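Local coordinates for protein putative phosphoglycolate phosphatase (Lactobacillus delbrueckii, PDB 2HI0) that probably hydrolyses the phosphate ester of 2-phosphoglycolate, as a member of the haloacid dehalogenase-like hydrolase family, at residues V54-A59 with R92-F97; Y62-S67 with P82-Q87. All blocks are in the same frame, centred on the assembly; numbering follows the deposited sequence.

Contact 1: V54-A59 with R92-F97; sequences VAVTRA and RVLEVF
Val56 reaches across from its helix and sets one methyl against each of two consecutive residues, Val93 and Leu94, of the facing helix. Its CG1, anti to the backbone N (chi1 172°), meets the first branch of Val93: Val56 CG1 lies 3.8 Å from Val93 CG1 and equally far from Val93 CB. Val93 has the same rotamer, and the two branched side chains approach at a slant rather than head-on. The other methyl of Val56, CG2, touches Leu94, with Val56 CG2 3.7 Å from Leu94 CD2. Here the side chains run past one another in opposite directions. The CA-CB bond of Leu94 does not aim at the partner helix; chi1 of -76° sets CG anti to the carbonyl carbon, and with CD1 continuing the chain (chi2 175°) it is the other branch, CD2, that turns to Val56. All three residues are buried and the contact is wholly apolar, with 7.4 Å between Val56 CA and Leu94 CA. An alanine in place of Val56 would lose both methyls and would probably leave Val93 CG1 and Leu94 CD2 without their partner, opening a gap between the helices. The contact joins helix 52-63 to helix 87-103. Val90, a turn before Leu94, also packs on Val56, Leu94 extends to Val52 and Val53, and Phe30 of helix 19-32 covers Val93, making this a three-helix junction.

Contact 2: Y62-S67 with P82-Q87; sequences YEAGSS and PEAVTQ
Ser66 brings its hydroxyl up to the ring of Pro82, and this is the closer half of the contact: Ser66 OG stands 3.3 Å from Pro82 CG and 4.1 Å from Pro82 CD. The approach is van der Waals contact of an oxygen with ring carbons. With chi1 at -64°, OG lies beside its own backbone N, and it also makes a weak hydrogen bond back to Ala61 O. Pro82 is packed further by Ala61 and by Phe74. The solvent side is looser. There Ala64 and Ala84, both exposed, merely face each other by their methyls, Ala64 CB to Ala84 CB being 4.1 Å. Each backbone makes its own turn. On one side, Gly65, with a positive phi of 115°, is the first residue to leave helical angles, and Gly65 N hydrogen-bonds to Tyr62 O at 3.0 Å; on the other, Val85 N bonds to Pro82 O, also at 3.0 Å, closing a type I beta turn. The side chain of Val85 packs on Thr57 and Leu60 of helix 52-63, while Thr86 N-caps the helix that follows. The arrangement is thus a Schellman motif at the C-terminal end of one helix set beside a type I beta turn beginning at Pro82 that leads into helix 87-103.

In the fold
Contacts 1 and 2 both tie helix 52-63 and its end to helix 87-103 and the loop that leads into it, with centres about 12 Å apart. Contact 1 is the buried one, where one valine packs its two methyls on the facing helix; contact 2 lies at the surface, farther from the centre of the chain, and pairs small side chains and a proline between two turns. A probable hydrogen bond from Gln87 NE2 to Thr57 OG1 (3.0 Å) links them, and Val85 CG1 packs against Thr57 O. Both belong to a helical region apart from the parallel sheet, just beyond whose strands 6-9 and 185-189 Asp10, Asp12 and Asp190 hold the sodium ion, consistent with the cap of HAD-type phosphatases.

Contact 1: V54-A59 with R92-F97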
loop_
_atom_site.group_PDB
_atom_site.type_symbol
_atom_site.label_atom_id
_atom_site.label_comp_id
_atom_site.label_asym_id
_atom_site.label_seq_id
_atom_site.Cartn_x
_atom_site.Cartn_y
_atom_site.Cartn_z
ATOM N N VAL A 54 -12.137 1.904 2.453
ATOM C CA VAL A 54 -11.976 1.114 3.693
ATOM C C VAL A 54 -11.260 1.916 4.783
ATOM O O VAL A 54 -11.600 1.803 5.940
ATOM C CB VAL A 54 -11.269 -0.256 3.420
ATOM C CG1 VAL A 54 -10.890 -0.921 4.721
ATOM C CG2 VAL A 54 -12.159 -1.182 2.532
ATOM N N ALA A 55 -10.279 2.717 4.396
ATOM C CA ALA A 55 -9.512 3.531 5.354
ATOM C C ALA A 55 -10.443 4.512 6.084
ATOM O O ALA A 55 -10.397 4.639 7.332
ATOM C CB ALA A 55 -8.358 4.300 4.638
ATOM N N VAL A 56 -11.292 5.225 5.338
ATOM C CA VAL A 56 -12.221 6.197 5.975
ATOM C C VAL A 56 -13.320 5.453 6.769
ATOM O O VAL A 56 -13.710 5.884 7.867
ATOM C CB VAL A 56 -12.760 7.205 4.977
ATOM C CG1 VAL A 56 -13.857 8.084 5.577
ATOM C CG2 VAL A 56 -11.612 8.065 4.477
ATOM N N THR A 57 -13.745 4.308 6.272
ATOM C CA THR A 57 -14.744 3.508 7.008
ATOM C C THR A 57 -14.162 3.087 8.382
ATOM O O THR A 57 -14.802 3.188 9.424
ATOM C CB THR A 57 -15.149 2.242 6.195
ATOM O OG1 THR A 57 -15.622 2.622 4.896
ATOM C CG2 THR A 57 -16.243 1.397 6.919
ATOM N N ARG A 58 -12.927 2.566 8.364
ATOM C CA ARG A 58 -12.182 2.232 9.580
ATOM C C ARG A 58 -12.031 3.437 10.515
ATOM O O ARG A 58 -12.242 3.316 11.756
ATOM C CB ARG A 58 -10.842 1.649 9.185
ATOM C CG ARG A 58 -10.866 0.167 8.740
ATOM C CD ARG A 58 -9.444 -0.208 8.278
ATOM N NE ARG A 58 -9.338 -1.622 7.965
ATOM C CZ ARG A 58 -8.357 -2.150 7.249
ATOM N NH1 ARG A 58 -7.455 -1.350 6.675
ATOM N NH2 ARG A 58 -8.329 -3.446 7.048
ATOM N N ALA A 59 -11.662 4.577 9.941
ATOM C CA ALA A 59 -11.420 5.783 10.770
ATOM C C ALA A 59 -12.700 6.274 11.439
ATOM O O ALA A 59 -12.680 6.623 12.614
ATOM C CB ALA A 59 -10.801 6.952 9.931
ATOM N N ARG A 92 -18.608 11.519 1.783
ATOM C CA ARG A 92 -18.580 12.978 2.081
ATOM C C ARG A 92 -17.188 13.351 2.590
ATOM O O ARG A 92 -16.614 14.384 2.206
ATOM C CB ARG A 92 -19.643 13.365 3.091
ATOM C CG ARG A 92 -19.811 14.838 3.244
ATOM C CD ARG A 92 -21.067 15.156 4.056
ATOM N NE ARG A 92 -20.843 14.977 5.496
ATOM C CZ ARG A 92 -20.335 15.899 6.319
ATOM N NH1 ARG A 92 -19.967 17.085 5.890
ATOM N NH2 ARG A 92 -20.199 15.623 7.601
ATOM N N VAL A 93 -16.609 12.498 3.436
ATOM C CA VAL A 93 -15.236 12.727 3.920
ATOM C C VAL A 93 -14.229 12.601 2.748
ATOM O O VAL A 93 -13.320 13.404 2.601
ATOM C CB VAL A 93 -14.879 11.762 5.091
ATOM C CG1 VAL A 93 -13.423 11.882 5.459
ATOM C CG2 VAL A 93 -15.744 12.044 6.306
ATOM N N LEU A 94 -14.416 11.576 1.907
ATOM C CA LEU A 94 -13.486 11.352 0.772
ATOM C C LEU A 94 -13.477 12.512 -0.202
ATOM O O LEU A 94 -12.468 12.796 -0.880
ATOM C CB LEU A 94 -13.832 10.059 0.053
ATOM C CG LEU A 94 -13.406 8.770 0.763
ATOM C CD1 LEU A 94 -13.918 7.558 0.000
ATOM C CD2 LEU A 94 -11.899 8.712 0.836
ATOM N N GLU A 95 -14.612 13.212 -0.311
ATOM C CA GLU A 95 -14.710 14.358 -1.204
ATOM C C GLU A 95 -13.655 15.439 -0.858
ATOM O O GLU A 95 -13.142 16.134 -1.749
ATOM C CB GLU A 95 -16.113 14.946 -1.093
ATOM C CG GLU A 95 -16.352 16.118 -2.028
ATOM C CD GLU A 95 -17.774 16.673 -1.963
ATOM O OE1 GLU A 95 -18.489 16.431 -0.964
ATOM O OE2 GLU A 95 -18.158 17.383 -2.914
ATOM N N VAL A 96 -13.357 15.572 0.425
ATOM C CA VAL A 96 -12.307 16.457 0.916
ATOM C C VAL A 96 -10.955 15.761 0.908
ATOM O O VAL A 96 -9.982 16.301 0.423
ATOM C CB VAL A 96 -12.622 16.959 2.359
ATOM C CG1 VAL A 96 -11.500 17.897 2.891
ATOM C CG2 VAL A 96 -14.049 17.607 2.379
ATOM N N PHE A 97 -10.903 14.546 1.445
ATOM C CA PHE A 97 -9.619 13.844 1.592
ATOM C C PHE A 97 -8.846 13.583 0.274
ATOM O O PHE A 97 -7.606 13.783 0.206
ATOM C CB PHE A 97 -9.835 12.506 2.268
ATOM C CG PHE A 97 -8.567 11.700 2.422
ATOM C CD1 PHE A 97 -7.662 11.969 3.453
ATOM C CD2 PHE A 97 -8.287 10.685 1.548
ATOM C CE1 PHE A 97 -6.488 11.237 3.558
ATOM C CE2 PHE A 97 -7.103 9.980 1.647
ATOM C CZ PHE A 97 -6.209 10.241 2.661
#

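Contact 2: Y62-S67 with P82-Q87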
loop_
_atom_site.group_PDB
_atom_site.type_symbol
_atom_site.label_atom_id
_atom_site.label_comp_id
_atom_site.label_asym_id
_atom_site.label_seq_id
_atom_site.Cartn_x
_atom_site.Cartn_y
_atom_site.Cartn_z
ATOM N N TYR A 62 -13.484 3.823 14.222
ATOM C CA TYR A 62 -12.591 4.078 15.338
ATOM C C TYR A 62 -13.052 5.321 16.111
ATOM O O TYR A 62 -13.109 5.292 17.371
ATOM C CB TYR A 62 -11.157 4.222 14.834
ATOM C CG TYR A 62 -10.167 4.107 15.927
ATOM C CD1 TYR A 62 -9.952 2.883 16.536
ATOM C CD2 TYR A 62 -9.435 5.213 16.353
ATOM C CE1 TYR A 62 -9.011 2.736 17.559
ATOM C CE2 TYR A 62 -8.484 5.081 17.381
ATOM C CZ TYR A 62 -8.302 3.828 17.993
ATOM O OH TYR A 62 -7.394 3.657 19.016
ATOM N N GLU A 63 -13.434 6.387 15.410
ATOM C CA GLU A 63 -13.992 7.568 16.084
ATOM C C GLU A 63 -15.217 7.166 16.943
ATOM O O GLU A 63 -15.415 7.672 18.052
ATOM C CB GLU A 63 -14.420 8.648 15.097
ATOM C CG GLU A 63 -15.064 9.864 15.742
ATOM C CD GLU A 63 -15.657 10.855 14.731
ATOM O OE1 GLU A 63 -16.157 10.433 13.649
ATOM O OE2 GLU A 63 -15.665 12.061 15.058
ATOM N N ALA A 64 -16.017 6.231 16.427
ATOM C CA ALA A 64 -17.257 5.780 17.086
ATOM C C ALA A 64 -17.027 4.786 18.246
ATOM O O ALA A 64 -17.969 4.420 18.937
ATOM C CB ALA A 64 -18.190 5.178 16.055
ATOM N N GLY A 65 -15.786 4.328 18.421
ATOM C CA GLY A 65 -15.395 3.501 19.568
ATOM C C GLY A 65 -14.958 2.083 19.253
ATOM O O GLY A 65 -14.748 1.297 20.191
ATOM N N SER A 66 -14.841 1.748 17.975
ATOM C CA SER A 66 -14.382 0.419 17.541
ATOM C C SER A 66 -12.933 0.146 17.959
ATOM O O SER A 66 -12.092 1.042 17.994
ATOM C CB SER A 66 -14.540 0.221 16.017
ATOM O OG SER A 66 -15.905 0.249 15.663
ATOM N N SER A 67 -12.668 -1.102 18.316
ATOM C CA SER A 67 -11.323 -1.569 18.622
ATOM C C SER A 67 -10.434 -1.612 17.390
ATOM O O SER A 67 -10.918 -1.762 16.248
ATOM C CB SER A 67 -11.366 -2.947 19.244
ATOM O OG SER A 67 -11.753 -3.890 18.268
ATOM N N PRO A 82 -19.863 -0.918 12.342
ATOM C CA PRO A 82 -20.849 -0.375 13.271
ATOM C C PRO A 82 -21.963 0.381 12.565
ATOM O O PRO A 82 -21.719 1.046 11.550
ATOM C CB PRO A 82 -20.046 0.600 14.143
ATOM C CG PRO A 82 -18.633 0.342 13.862
ATOM C CD PRO A 82 -18.506 -0.410 12.595
ATOM N N GLU A 83 -23.153 0.312 13.150
ATOM C CA GLU A 83 -24.301 1.007 12.624
ATOM C C GLU A 83 -24.133 2.513 12.583
ATOM O O GLU A 83 -24.855 3.185 11.844
ATOM C CB GLU A 83 -25.568 0.653 13.417
ATOM C CG GLU A 83 -26.057 -0.684 13.048
ATOM C CD GLU A 83 -27.346 -1.070 13.755
ATOM O OE1 GLU A 83 -27.877 -0.283 14.602
ATOM O OE2 GLU A 83 -27.854 -2.163 13.418
ATOM N N ALA A 84 -23.170 3.057 13.323
ATOM C CA ALA A 84 -22.860 4.485 13.265
ATOM C C ALA A 84 -22.211 4.951 11.959
ATOM O O ALA A 84 -22.181 6.150 11.637
ATOM C CB ALA A 84 -21.951 4.847 14.410
ATOM N N VAL A 85 -21.626 4.005 11.220
ATOM C CA VAL A 85 -20.821 4.336 10.049
ATOM C C VAL A 85 -21.611 4.055 8.767
ATOM O O VAL A 85 -22.015 2.920 8.516
ATOM C CB VAL A 85 -19.409 3.598 10.055
ATOM C CG1 VAL A 85 -18.614 3.939 8.796
ATOM C CG2 VAL A 85 -18.639 3.954 11.332
ATOM N N THR A 86 -21.737 5.069 7.926
ATOM C CA THR A 86 -22.402 4.911 6.628
ATOM C C THR A 86 -21.474 5.232 5.458
ATOM O O THR A 86 -20.606 6.072 5.541
ATOM C CB THR A 86 -23.654 5.809 6.553
ATOM O OG1 THR A 86 -23.260 7.156 6.293
ATOM C CG2 THR A 86 -24.404 5.695 7.863
ATOM N N GLN A 87 -21.692 4.561 4.336
ATOM C CA GLN A 87 -20.964 4.931 3.114
ATOM C C GLN A 87 -21.243 6.332 2.574
ATOM O O GLN A 87 -20.378 6.936 1.964
ATOM C CB GLN A 87 -21.076 3.883 2.043
ATOM C CG GLN A 87 -20.456 2.562 2.477
ATOM C CD GLN A 87 -18.925 2.652 2.789
ATOM O OE1 GLN A 87 -18.176 3.162 1.964
ATOM N NE2 GLN A 87 -18.502 2.255 3.994
#